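PDB 4RY8: periplasmic binding protein from Thermotoga lettingae TMO, which binds 5-methylthioribose between two lobes and probably hands it to a membrane transporter as the solute-binding component of a sugar uptake system. Local coordinates for residues C[58-63]-C[83-88]; C[17-22]-C[70-75]; C[128-133]-C[162-167]; C[136-141]-C[195-200]; C[235-240]-C[294-299]. One frame throughout, in Å; residues are numbered along the deposited sequence.

Contact 1. Residues C[58-63]-C[83-88]; sequences ARMVTM and DPLMPK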
# COMPACT_ATOMS: atom_id res chain seq x y z
N ALA C 58 -11.68 7.49 -30.94
CA ALA C 58 -11.66 7.16 -32.38
C ALA C 58 -10.43 7.76 -33.04
O ALA C 58 -9.82 7.13 -33.89
CB ALA C 58 -12.93 7.65 -33.08
N ARG C 59 -10.07 8.97 -32.64
CA ARG C 59 -8.82 9.59 -33.08
C ARG C 59 -7.63 8.77 -32.60
O ARG C 59 -6.64 8.63 -33.34
CB ARG C 59 -8.68 11.05 -32.62
N MET C 60 -7.72 8.22 -31.38
CA MET C 60 -6.62 7.42 -30.80
C MET C 60 -6.29 6.17 -31.62
O MET C 60 -5.13 5.90 -31.94
CB MET C 60 -6.89 7.06 -29.31
CG MET C 60 -5.62 6.98 -28.44
SD MET C 60 -5.91 6.59 -26.71
CE MET C 60 -4.17 6.40 -26.21
N VAL C 61 -7.33 5.43 -31.99
CA VAL C 61 -7.22 4.26 -32.86
C VAL C 61 -6.58 4.57 -34.22
O VAL C 61 -5.68 3.84 -34.64
CB VAL C 61 -8.62 3.64 -33.08
CG1 VAL C 61 -8.64 2.59 -34.20
CG2 VAL C 61 -9.13 3.05 -31.78
N THR C 62 -7.03 5.64 -34.90
CA THR C 62 -6.40 6.08 -36.17
C THR C 62 -4.92 6.48 -36.00
O THR C 62 -4.10 6.23 -36.88
CB THR C 62 -7.13 7.29 -36.83
OG1 THR C 62 -6.70 8.52 -36.22
CG2 THR C 62 -8.61 7.19 -36.70
N MET C 63 -4.58 7.10 -34.88
CA MET C 63 -3.18 7.46 -34.64
C MET C 63 -2.31 6.20 -34.50
O MET C 63 -1.19 6.15 -35.01
CB MET C 63 -3.03 8.36 -33.40
CG MET C 63 -3.64 9.74 -33.58
SD MET C 63 -3.88 10.75 -32.11
CE MET C 63 -4.17 12.33 -32.89
N ASP C 83 -10.78 -1.72 -24.28
CA ASP C 83 -11.67 -2.31 -25.27
C ASP C 83 -11.43 -1.68 -26.63
O ASP C 83 -11.18 -2.39 -27.61
CB ASP C 83 -13.13 -2.25 -24.89
CG ASP C 83 -14.01 -2.45 -26.10
OD1 ASP C 83 -14.27 -3.61 -26.49
OD2 ASP C 83 -14.40 -1.43 -26.70
N PRO C 84 -11.47 -0.34 -26.72
CA PRO C 84 -11.26 0.22 -28.08
C PRO C 84 -9.87 -0.13 -28.68
O PRO C 84 -9.74 -0.39 -29.85
CB PRO C 84 -11.40 1.73 -27.86
CG PRO C 84 -12.21 1.85 -26.61
CD PRO C 84 -11.87 0.67 -25.74
N LEU C 85 -8.85 -0.16 -27.85
CA LEU C 85 -7.46 -0.26 -28.33
C LEU C 85 -6.88 -1.68 -28.54
O LEU C 85 -5.89 -1.84 -29.27
CB LEU C 85 -6.57 0.51 -27.37
CG LEU C 85 -6.87 2.00 -27.14
CD1 LEU C 85 -5.78 2.65 -26.31
CD2 LEU C 85 -7.02 2.73 -28.46
N MET C 86 -7.49 -2.70 -27.93
CA MET C 86 -6.91 -4.05 -27.87
C MET C 86 -6.54 -4.62 -29.24
O MET C 86 -5.46 -5.19 -29.36
CB MET C 86 -7.85 -5.04 -27.13
CG MET C 86 -7.21 -6.00 -26.13
SD MET C 86 -5.84 -5.37 -25.13
CE MET C 86 -4.51 -6.05 -26.12
N PRO C 87 -7.42 -4.47 -30.25
CA PRO C 87 -7.12 -5.04 -31.58
C PRO C 87 -5.98 -4.34 -32.34
O PRO C 87 -5.22 -4.97 -33.07
CB PRO C 87 -8.45 -4.91 -32.35
CG PRO C 87 -9.50 -4.69 -31.30
CD PRO C 87 -8.80 -3.96 -30.19
N LYS C 88 -5.89 -3.03 -32.18
CA LYS C 88 -4.76 -2.27 -32.70
C LYS C 88 -3.44 -2.72 -32.04
O LYS C 88 -2.45 -2.88 -32.73
CB LYS C 88 -4.98 -0.76 -32.49
CG LYS C 88 -6.13 -0.19 -33.31
CD LYS C 88 -5.76 -0.09 -34.78
CE LYS C 88 -6.75 -0.81 -35.68
NZ LYS C 88 -6.03 -1.37 -36.86

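Contact 2. Residues C[17-22]-C[70-75]; sequences RIALVR and QRVDAI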
# COMPACT_ATOMS: atom_id res chain seq x y z
N ARG C 17 12.65 4.33 -34.65
CA ARG C 17 11.52 5.23 -34.48
C ARG C 17 10.55 4.68 -33.44
O ARG C 17 10.10 3.56 -33.53
CB ARG C 17 10.81 5.46 -35.82
CG ARG C 17 11.64 6.30 -36.79
CD ARG C 17 10.97 6.50 -38.14
NE ARG C 17 10.64 5.20 -38.73
CZ ARG C 17 9.44 4.85 -39.20
NH1 ARG C 17 8.42 5.70 -39.22
NH2 ARG C 17 9.27 3.63 -39.68
N ILE C 18 10.24 5.51 -32.44
CA ILE C 18 9.35 5.14 -31.34
C ILE C 18 8.21 6.15 -31.29
O ILE C 18 8.44 7.36 -31.18
CB ILE C 18 10.12 5.14 -30.00
CG1 ILE C 18 11.19 4.04 -30.00
CG2 ILE C 18 9.19 4.98 -28.80
CD1 ILE C 18 12.27 4.30 -28.98
N ALA C 19 6.97 5.64 -31.38
CA ALA C 19 5.78 6.48 -31.35
C ALA C 19 5.14 6.51 -29.97
O ALA C 19 4.90 5.48 -29.35
CB ALA C 19 4.76 5.98 -32.38
N LEU C 20 4.83 7.71 -29.52
CA LEU C 20 4.18 7.92 -28.25
C LEU C 20 2.78 8.36 -28.58
O LEU C 20 2.58 9.43 -29.17
CB LEU C 20 4.91 9.02 -27.45
CG LEU C 20 4.16 9.49 -26.20
CD1 LEU C 20 3.86 8.35 -25.21
CD2 LEU C 20 4.92 10.57 -25.47
N VAL C 21 1.82 7.52 -28.25
CA VAL C 21 0.43 7.81 -28.55
C VAL C 21 -0.29 8.01 -27.24
O VAL C 21 -0.43 7.06 -26.46
CB VAL C 21 -0.23 6.67 -29.35
CG1 VAL C 21 -1.71 6.98 -29.61
CG2 VAL C 21 0.50 6.47 -30.65
N ARG C 22 -0.79 9.22 -27.01
CA ARG C 22 -1.37 9.58 -25.73
C ARG C 22 -2.81 9.90 -25.83
O ARG C 22 -3.20 10.60 -26.73
CB ARG C 22 -0.72 10.86 -25.21
CG ARG C 22 0.80 10.86 -25.22
CD ARG C 22 1.28 12.25 -25.54
NE ARG C 22 1.44 13.00 -24.32
CZ ARG C 22 1.35 14.33 -24.21
NH1 ARG C 22 1.05 15.14 -25.22
NH2 ARG C 22 1.56 14.84 -23.01
N GLN C 70 3.24 3.15 -40.80
CA GLN C 70 4.62 3.64 -40.88
C GLN C 70 5.67 2.60 -40.41
O GLN C 70 6.89 2.83 -40.56
CB GLN C 70 4.77 4.93 -40.06
CG GLN C 70 3.90 6.09 -40.56
CD GLN C 70 3.93 7.27 -39.60
OE1 GLN C 70 4.94 7.51 -38.94
NE2 GLN C 70 2.81 8.01 -39.50
N ARG C 71 5.21 1.47 -39.84
CA ARG C 71 6.08 0.43 -39.30
C ARG C 71 7.18 1.06 -38.42
O ARG C 71 8.37 0.86 -38.65
CB ARG C 71 6.77 -0.39 -40.40
CG ARG C 71 5.94 -0.74 -41.63
CD ARG C 71 6.86 -0.81 -42.85
NE ARG C 71 6.22 -1.35 -44.05
CZ ARG C 71 6.82 -1.46 -45.23
NH1 ARG C 71 8.09 -1.09 -45.39
NH2 ARG C 71 6.15 -1.97 -46.27
N VAL C 72 6.77 1.84 -37.43
CA VAL C 72 7.71 2.26 -36.37
C VAL C 72 8.23 1.00 -35.66
O VAL C 72 7.61 -0.07 -35.71
CB VAL C 72 7.04 3.21 -35.36
CG1 VAL C 72 6.58 4.49 -36.05
CG2 VAL C 72 5.86 2.54 -34.64
N ASP C 73 9.39 1.13 -35.03
CA ASP C 73 9.97 0.07 -34.26
C ASP C 73 9.15 -0.27 -32.99
O ASP C 73 9.04 -1.44 -32.58
CB ASP C 73 11.42 0.45 -33.92
CG ASP C 73 12.27 0.60 -35.16
OD1 ASP C 73 12.32 1.70 -35.76
OD2 ASP C 73 12.87 -0.41 -35.56
N ALA C 74 8.56 0.73 -32.35
CA ALA C 74 7.73 0.49 -31.19
C ALA C 74 6.72 1.59 -30.95
O ALA C 74 6.93 2.73 -31.36
CB ALA C 74 8.62 0.35 -29.95
N ILE C 75 5.61 1.21 -30.30
CA ILE C 75 4.61 2.15 -29.83
C ILE C 75 4.48 2.17 -28.29
O ILE C 75 4.31 1.12 -27.64
CB ILE C 75 3.25 1.82 -30.49
CG1 ILE C 75 3.41 1.75 -32.00
CG2 ILE C 75 2.22 2.88 -30.15
CD1 ILE C 75 2.19 1.26 -32.73

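Contact 3. Residues C[128-133]-C[162-167]; sequences QLAVDF and WRFPGI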
# COMPACT_ATOMS: atom_id res chain seq x y z
N GLN C 128 -3.97 8.73 4.53
CA GLN C 128 -3.40 9.97 5.12
C GLN C 128 -4.56 10.89 5.54
O GLN C 128 -4.57 11.45 6.61
CB GLN C 128 -2.54 10.67 4.09
CG GLN C 128 -1.82 11.91 4.58
CD GLN C 128 -0.66 11.53 5.42
OE1 GLN C 128 -0.47 10.35 5.72
NE2 GLN C 128 0.15 12.52 5.77
N LEU C 129 -5.59 10.98 4.69
CA LEU C 129 -6.75 11.74 5.03
C LEU C 129 -7.41 11.13 6.30
O LEU C 129 -7.78 11.85 7.22
CB LEU C 129 -7.75 11.77 3.84
CG LEU C 129 -9.02 12.62 3.99
CD1 LEU C 129 -9.67 12.85 2.64
CD2 LEU C 129 -10.03 11.97 4.91
N ALA C 130 -7.59 9.81 6.32
CA ALA C 130 -8.30 9.11 7.40
C ALA C 130 -7.67 9.32 8.73
O ALA C 130 -8.30 9.72 9.66
CB ALA C 130 -8.37 7.63 7.08
N VAL C 131 -6.38 9.06 8.78
CA VAL C 131 -5.59 9.30 9.97
C VAL C 131 -5.54 10.81 10.42
O VAL C 131 -5.62 11.10 11.62
CB VAL C 131 -4.16 8.72 9.74
CG1 VAL C 131 -3.20 9.15 10.84
CG2 VAL C 131 -4.25 7.22 9.65
N ASP C 132 -5.35 11.74 9.49
CA ASP C 132 -5.38 13.14 9.86
C ASP C 132 -6.66 13.56 10.51
O ASP C 132 -6.67 14.44 11.34
CB ASP C 132 -5.15 14.02 8.64
CG ASP C 132 -3.67 14.18 8.30
OD1 ASP C 132 -2.83 13.50 8.94
OD2 ASP C 132 -3.38 14.98 7.38
N PHE C 133 -7.77 12.96 10.09
CA PHE C 133 -9.05 13.25 10.68
C PHE C 133 -9.47 12.26 11.80
O PHE C 133 -10.63 12.27 12.22
CB PHE C 133 -10.11 13.27 9.54
CG PHE C 133 -10.12 14.55 8.78
CD1 PHE C 133 -9.25 14.76 7.73
CD2 PHE C 133 -11.01 15.58 9.14
CE1 PHE C 133 -9.26 15.95 7.02
CE2 PHE C 133 -11.03 16.76 8.44
CZ PHE C 133 -10.15 16.96 7.39
N TRP C 162 -14.45 1.56 4.00
CA TRP C 162 -14.79 0.35 4.72
C TRP C 162 -14.07 0.26 6.10
O TRP C 162 -14.68 -0.05 7.11
CB TRP C 162 -14.49 -0.88 3.84
CG TRP C 162 -14.56 -2.10 4.60
CD1 TRP C 162 -15.68 -2.84 4.90
CD2 TRP C 162 -13.46 -2.78 5.18
NE1 TRP C 162 -15.33 -3.92 5.66
CE2 TRP C 162 -13.97 -3.91 5.85
CE3 TRP C 162 -12.07 -2.53 5.22
CZ2 TRP C 162 -13.15 -4.80 6.54
CZ3 TRP C 162 -11.27 -3.40 5.88
CH2 TRP C 162 -11.80 -4.53 6.55
N ARG C 163 -12.76 0.52 6.12
CA ARG C 163 -11.97 0.36 7.35
C ARG C 163 -12.28 1.45 8.34
O ARG C 163 -12.33 1.21 9.53
CB ARG C 163 -10.48 0.34 6.99
CG ARG C 163 -9.50 0.70 8.11
CD ARG C 163 -9.37 -0.39 9.14
NE ARG C 163 -8.47 -0.06 10.27
CZ ARG C 163 -8.83 0.56 11.39
NH1 ARG C 163 -10.07 0.98 11.57
NH2 ARG C 163 -7.94 0.73 12.36
N PHE C 164 -12.49 2.66 7.81
CA PHE C 164 -12.83 3.84 8.60
C PHE C 164 -14.25 4.36 8.29
O PHE C 164 -14.40 5.29 7.49
CB PHE C 164 -11.83 4.96 8.31
CG PHE C 164 -10.38 4.57 8.45
CD1 PHE C 164 -9.75 4.62 9.69
CD2 PHE C 164 -9.64 4.21 7.34
CE1 PHE C 164 -8.39 4.30 9.81
CE2 PHE C 164 -8.28 3.87 7.46
CZ PHE C 164 -7.66 3.94 8.69
N PRO C 165 -15.27 3.83 8.96
CA PRO C 165 -16.63 4.17 8.52
C PRO C 165 -17.13 5.55 8.93
O PRO C 165 -18.21 5.96 8.49
CB PRO C 165 -17.49 3.04 9.12
CG PRO C 165 -16.71 2.55 10.28
CD PRO C 165 -15.25 2.75 9.96
N GLY C 166 -16.35 6.28 9.74
CA GLY C 166 -16.60 7.67 9.92
C GLY C 166 -16.08 8.58 8.81
O GLY C 166 -16.37 9.76 8.81
N ILE C 167 -15.30 8.05 7.86
CA ILE C 167 -14.81 8.81 6.72
C ILE C 167 -15.88 8.68 5.66
O ILE C 167 -16.06 7.59 5.09
CB ILE C 167 -13.47 8.26 6.23
CG1 ILE C 167 -12.44 8.36 7.34
CG2 ILE C 167 -12.96 9.06 5.03
CD1 ILE C 167 -12.01 9.77 7.66

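Contact 4. Residues C[136-141]-C[195-200]; sequences NANVIY and KPEANA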
# COMPACT_ATOMS: atom_id res chain seq x y z
N ASN C 136 -12.90 10.40 11.27
CA ASN C 136 -14.15 11.15 11.05
C ASN C 136 -13.97 12.39 10.13
O ASN C 136 -13.26 13.35 10.49
CB ASN C 136 -14.72 11.62 12.39
CG ASN C 136 -15.16 10.47 13.26
OD1 ASN C 136 -16.12 9.75 12.95
ND2 ASN C 136 -14.45 10.27 14.34
N ALA C 137 -14.61 12.35 8.97
CA ALA C 137 -14.54 13.42 7.99
C ALA C 137 -15.71 13.33 7.02
O ALA C 137 -16.13 12.24 6.69
CB ALA C 137 -13.28 13.34 7.16
N ASN C 138 -16.11 14.50 6.50
CA ASN C 138 -17.09 14.63 5.40
C ASN C 138 -16.39 15.03 4.07
O ASN C 138 -16.08 16.19 3.82
CB ASN C 138 -18.14 15.68 5.78
CG ASN C 138 -18.94 15.31 7.02
OD1 ASN C 138 -19.27 16.16 7.84
ND2 ASN C 138 -19.27 14.05 7.14
N VAL C 139 -16.17 14.04 3.22
CA VAL C 139 -15.26 14.18 2.11
C VAL C 139 -15.98 14.45 0.82
O VAL C 139 -16.93 13.68 0.46
CB VAL C 139 -14.43 12.87 1.94
CG1 VAL C 139 -13.44 13.01 0.79
CG2 VAL C 139 -13.72 12.54 3.24
N ILE C 140 -15.51 15.49 0.14
CA ILE C 140 -15.76 15.73 -1.31
C ILE C 140 -14.71 15.00 -2.13
O ILE C 140 -13.53 15.31 -2.09
CB ILE C 140 -15.82 17.22 -1.68
CG1 ILE C 140 -17.01 17.86 -0.90
CG2 ILE C 140 -15.96 17.40 -3.21
CD1 ILE C 140 -17.06 19.36 -0.86
N TYR C 141 -15.15 13.99 -2.87
CA TYR C 141 -14.26 13.11 -3.64
C TYR C 141 -14.22 13.61 -5.07
O TYR C 141 -15.26 13.67 -5.75
CB TYR C 141 -14.84 11.72 -3.62
CG TYR C 141 -14.09 10.62 -4.36
CD1 TYR C 141 -12.71 10.48 -4.28
CD2 TYR C 141 -14.79 9.62 -4.99
CE1 TYR C 141 -12.07 9.45 -4.92
CE2 TYR C 141 -14.16 8.59 -5.63
CZ TYR C 141 -12.79 8.50 -5.56
OH TYR C 141 -12.19 7.44 -6.14
N LYS C 195 -23.15 20.82 0.01
CA LYS C 195 -22.72 20.06 1.21
C LYS C 195 -21.92 20.95 2.16
O LYS C 195 -20.71 20.91 2.20
CB LYS C 195 -21.90 18.85 0.83
CG LYS C 195 -22.50 18.00 -0.28
CD LYS C 195 -23.72 17.21 0.14
CE LYS C 195 -24.30 16.55 -1.10
NZ LYS C 195 -25.61 15.92 -0.84
N PRO C 196 -22.61 21.76 2.93
CA PRO C 196 -21.85 22.65 3.81
C PRO C 196 -21.15 21.91 4.94
O PRO C 196 -20.25 22.46 5.57
CB PRO C 196 -22.91 23.63 4.35
CG PRO C 196 -24.23 22.95 4.14
CD PRO C 196 -24.07 21.95 3.03
N GLU C 197 -21.53 20.66 5.18
CA GLU C 197 -20.88 19.86 6.21
C GLU C 197 -19.51 19.32 5.74
O GLU C 197 -18.76 18.79 6.55
CB GLU C 197 -21.81 18.71 6.68
CG GLU C 197 -21.84 17.47 5.79
CD GLU C 197 -22.79 17.56 4.58
OE1 GLU C 197 -23.26 18.67 4.22
OE2 GLU C 197 -23.05 16.48 3.98
N ALA C 198 -19.17 19.47 4.45
CA ALA C 198 -17.98 18.85 3.92
C ALA C 198 -16.77 19.58 4.51
O ALA C 198 -16.81 20.79 4.66
CB ALA C 198 -17.98 18.90 2.40
N ASN C 199 -15.74 18.84 4.92
CA ASN C 199 -14.51 19.47 5.47
C ASN C 199 -13.19 18.87 4.93
O ASN C 199 -12.11 19.21 5.38
CB ASN C 199 -14.52 19.40 7.00
CG ASN C 199 -14.59 17.97 7.54
OD1 ASN C 199 -14.73 17.00 6.78
ND2 ASN C 199 -14.56 17.83 8.84
N ALA C 200 -13.28 17.98 3.95
CA ALA C 200 -12.05 17.49 3.30
C ALA C 200 -12.29 17.27 1.84
O ALA C 200 -13.40 16.98 1.43
CB ALA C 200 -11.57 16.20 3.95
O HOH W 1 -14.79 15.61 10.90

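Contact 5. Residues C[235-240]-C[294-299]; sequences EDIQMM and NNITNM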
# COMPACT_ATOMS: atom_id res chain seq x y z
N GLU C 235 4.30 23.60 -10.07
CA GLU C 235 3.01 24.28 -9.88
C GLU C 235 2.30 23.83 -8.60
O GLU C 235 1.84 24.66 -7.82
CB GLU C 235 2.11 24.07 -11.10
CG GLU C 235 2.50 24.96 -12.27
CD GLU C 235 1.77 24.60 -13.55
OE1 GLU C 235 0.82 23.76 -13.52
OE2 GLU C 235 2.16 25.18 -14.58
N ASP C 236 2.18 22.52 -8.41
CA ASP C 236 1.62 21.98 -7.19
C ASP C 236 2.32 22.44 -5.94
O ASP C 236 1.70 22.93 -5.00
CB ASP C 236 1.68 20.46 -7.26
CG ASP C 236 0.78 19.88 -8.36
OD1 ASP C 236 -0.06 20.65 -8.88
OD2 ASP C 236 0.93 18.69 -8.71
N ILE C 237 3.63 22.25 -5.93
CA ILE C 237 4.48 22.79 -4.82
C ILE C 237 4.17 24.25 -4.47
O ILE C 237 3.93 24.59 -3.27
CB ILE C 237 5.97 22.57 -5.14
CG1 ILE C 237 6.29 21.06 -5.04
CG2 ILE C 237 6.86 23.40 -4.22
CD1 ILE C 237 7.58 20.62 -5.73
N GLN C 238 4.18 25.12 -5.49
CA GLN C 238 3.96 26.57 -5.30
C GLN C 238 2.62 26.80 -4.68
O GLN C 238 2.46 27.62 -3.79
CB GLN C 238 3.93 27.32 -6.64
CG GLN C 238 5.26 27.44 -7.33
CD GLN C 238 5.10 27.72 -8.83
OE1 GLN C 238 3.99 27.82 -9.37
NE2 GLN C 238 6.22 27.84 -9.50
N MET C 239 1.62 26.09 -5.18
CA MET C 239 0.33 26.23 -4.61
C MET C 239 0.18 25.61 -3.20
O MET C 239 -0.69 26.05 -2.43
CB MET C 239 -0.70 25.62 -5.56
CG MET C 239 -0.93 26.36 -6.88
SD MET C 239 -2.31 25.62 -7.80
CE MET C 239 -3.57 25.71 -6.56
N MET C 240 0.97 24.58 -2.87
CA MET C 240 0.93 23.97 -1.53
C MET C 240 1.59 24.89 -0.49
O MET C 240 1.14 24.98 0.64
CB MET C 240 1.61 22.59 -1.52
CG MET C 240 0.80 21.48 -2.23
SD MET C 240 1.56 19.84 -2.43
CE MET C 240 1.37 19.24 -0.75
N ASN C 294 11.59 22.43 4.87
CA ASN C 294 12.78 22.27 4.07
C ASN C 294 12.88 23.30 2.95
O ASN C 294 13.73 23.17 2.07
CB ASN C 294 12.74 20.88 3.46
CG ASN C 294 12.78 19.80 4.51
OD1 ASN C 294 13.75 19.72 5.26
ND2 ASN C 294 11.73 19.03 4.62
N ASN C 295 12.00 24.30 2.97
CA ASN C 295 12.08 25.43 2.03
C ASN C 295 12.08 25.00 0.56
O ASN C 295 12.79 25.54 -0.29
CB ASN C 295 13.33 26.33 2.35
CG ASN C 295 13.02 27.41 3.37
OD1 ASN C 295 13.10 28.60 3.08
ND2 ASN C 295 12.64 27.00 4.58
N ILE C 296 11.27 23.99 0.28
CA ILE C 296 11.15 23.44 -1.05
C ILE C 296 10.17 24.33 -1.81
O ILE C 296 9.08 24.61 -1.30
CB ILE C 296 10.63 21.98 -0.99
CG1 ILE C 296 11.71 21.12 -0.30
CG2 ILE C 296 10.30 21.43 -2.38
CD1 ILE C 296 11.27 19.72 0.02
N THR C 297 10.60 24.79 -2.99
CA THR C 297 9.81 25.63 -3.89
C THR C 297 9.64 25.05 -5.31
O THR C 297 8.89 25.60 -6.11
CB THR C 297 10.48 26.99 -4.10
OG1 THR C 297 11.52 26.84 -5.07
CG2 THR C 297 11.06 27.53 -2.81
N ASN C 298 10.33 23.97 -5.64
CA ASN C 298 10.25 23.39 -6.98
C ASN C 298 10.69 21.91 -7.01
O ASN C 298 11.22 21.39 -6.03
CB ASN C 298 11.02 24.23 -8.00
CG ASN C 298 12.53 24.20 -7.78
OD1 ASN C 298 13.09 23.20 -7.34
ND2 ASN C 298 13.20 25.28 -8.14
N MET C 299 10.40 21.22 -8.11
CA MET C 299 10.76 19.81 -8.24
C MET C 299 12.26 19.53 -8.08
O MET C 299 12.66 18.48 -7.56
CB MET C 299 10.26 19.24 -9.56
CG MET C 299 8.76 19.00 -9.60
SD MET C 299 8.22 17.70 -8.48
CE MET C 299 8.95 16.24 -9.23

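Contact 1. Residues C[58-63]-C[83-88]
No aromatic or amide plane reaches across this junction, so the flat groups are peptide carbonyls. One lies inside the first helix: 26° out of the R59 carbonyl plane sits the T62 hydroxyl, whose OG1 donates to R59 O over 2.9 Å, and M63 N grips the same oxygen. The carbonyl that takes part across the contact is that of P84, whose O meets V61 CG2 at 4.0 Å.

V61 works with both its branches. The V61 and L85 side chains slide past each other in opposite directions, V61 CG2 3.9 Å from L85 CD2. V61 CG1, anti to the backbone N (chi1 168°), touches K88 CG at 3.8 Å where the two side chains cross at about a right angle. K88 bends in three places, so its methylenes serve the apolar seam while NZ makes a salt bridge with E91. Toward the sheet, M60, extended beyond CG, brings SD to 4.0 Å from L85 CD1.

This is a worked case of side-by-side helix packing on a parallel sheet: the short axes run 11° apart at 9.9 Å. M60 and L85 both rest on I77 of strand 74-78, which lies between helices 57-69 and 82-94 in the chain.

Contact 2. Residues C[17-22]-C[70-75]
Strands 17-22 and 74-78 are parallel neighbours in the doubly wound sheet of the N-terminal lobe. R17 sits where the pairing begins, its backbone bonded to D73 and A74 and its guanidinium to the end of helix 57-69. The R17 chain bends at chi3 and folds back over the turn that closes that helix, where R71 with positive phi marks a Schellman motif. R17 and Q70 cross at about a right angle, yet the guanidinium and the Q70 amide are nearly coplanar, 19° apart. R17 NH2 donates an almost straight bond, 177° at the hydrogen, to Q70 O at 2.7 Å; the oxygen lies in the guanidinium plane, although the donor stands above the carbonyl plane. V72 lies over one face of the guanidinium, with CG1 3.9 Å from R17 NH1. A cation placed at a helix C-terminus in this way probably gains from the negative end of the helix dipole.

R17 N donates a nearly straight hydrogen bond (175°) to D73 OD1, 2.9 Å away, and R17 O receives weak bonds from D73 N and A74 N. An alanine here would remove the guanidinium that binds Q70 O and lies against V72, and would probably loosen the strand's hold on the helix end.

Regular pairing follows, with A19 N bonded to A74 O at 2.9 Å. Beyond it, V21 and I75 lie side by side pointing the same way, V21 CG2 4.0 Å from I75 CG2.

Contact 3. Residues C[128-133]-C[162-167]
Two carboxylates grip R163 NH2, the best-held polar atom here: it makes salt bridges with E113 and E115, both of the second subunit. They probably also offset the like charge of K152 of that subunit, which lies close to R163 NE.

The same arginine supports the ring of F164. R163 CG lies 3.4 Å above one face of the F164 ring, toward the rim, and F164 CE1 in turn stands over the centre of the guanidinium. The opposite face of the ring receives A130 CB in a CH-pi contact, 3.8 Å from the centroid and only 15° off the normal. F164 is thus clamped between its own neighbour and helix 118-132, while Y278 of the second subunit meets it edge-to-face.

Beside the ring, I167 packs on the same helix. I167 CD1 touches A130 CA at 3.8 Å and L129 CD2 at 4.0 Å, the leucine and isoleucine sliding past each other in opposite directions. A type I turn from F164 to I167, closed by I167 N to F164 O at 2.9 Å, delivers that isoleucine.

The turn joins helix 148-163 to strand 167-173 in the beta-alpha-beta crossover that starts from strand 137-142, with helix 118-132 packed against it in the C-terminal lobe.

Contact 4. Residues C[136-141]-C[195-200]
N199 holds CG in the crowded position between backbone N and carbonyl carbon (chi1 59°), and with chi2 near zero (-5°) its amide oxygen swings toward strand 137-142. The setting is the start of a parallel pairing in the sheet of the C-terminal lobe, where a type I turn from K195 to A198 leads out of helix 180-194 into strand 200-203. The two chains meet with their directions widely splayed, and the first bond comes from a side chain. N199 OD1 accepts N138 N at 2.9 Å, in the amide plane and on a lone pair, with 154° at the hydrogen.

From there the backbone takes over. N138 O receives N199 N at 2.9 Å and, more weakly, A200 N at 3.3 Å, so two donors hold one oxygen. I140 N then bonds to A200 O at 2.9 Å, completing the bridge of V139 with A200. On the face carrying these two, L129 packs against both.

The other end of the N199 amide is used through water: N199 ND2 donates to a water 3.0 Å away, which donates to N136 O at 2.8 Å. An alanine here would remove the acceptor of N138 N and the donor to the water, and would probably loosen the start of the pairing.

Beside the turn, the N138 side chain crosses that of E197 at about a right angle. Farther along, I140 sends its CD1 over A198, and the packing is tight: I140 CD1 lies 3.4 Å from A198 CB, closer than usual for two carbons.

Contact 5. Residues C[235-240]-C[294-299]
Apolar contact carries this meeting of residues 235-240 of helix 234-240 with the loop 294-298 and the first residue of the next helix, and nearly all of it falls to I237. Both of its branches are used, and mostly against backbone. I237 CG2, anti to the backbone N, presses on the T297 peptide with 3.4 Å to T297 C. I237 CD1, at the end of the other branch, lies over the following peptide, 3.6 Å from N298 C. Side chain meets side chain more loosely: I237 CD1 approaches M299 SD at 4.1 Å, where the methionine chain bends at chi2 and chi3, and I237 CG2 reaches I296 CG2 at 4.4 Å. At the outer margin the methylene Q238 CG passes 4.2 Å from T297 O.

Polar interactions shape the loop that I237 leans on. N295, with positive phi, ends helix 288-293 in a Schellman motif. N298 then serves as N-cap of helix 299-305, its OD1 accepting E301 N, while E301 returns a carboxylate oxygen to T297 N. The loop is also tied to the start of the opposing helix, since M299 N bonds to T234 OG1.

The example shows an isoleucine packed on the loop that ends one helix and caps the next. I237 and M299 share V232 as a neighbour, I296 packs on helix 288-293, and other sides of helix 234-240 are turned to helix 206-219, through D236 and M239, and to W247 of strand 247-252.

Contacts 1 and 2 belong to one lobe, contacts 3 and 4 to the other, and each pair interlocks along the chain and touches: M60 packs on strand 17-22, and G166 O lies within probable bonding distance of A137 N. Contacts 2 and 4 are matching parallel pairings: in each a side-chain oxygen, of aspartate in contact 2 and asparagine in contact 4, accepts a backbone N-H where the pairing begins; contact 2 adds an arginine on the helix end. Contacts 1, 3 and 5 depend instead on apolar fit. Contacts 2, 3 and 4 are buried, whereas 1 and 5 are partly so. Contact 3 alone adjoins the second subunit. The side chains of M60 and M299 lie about 11 and 12 Å from the bound sugar.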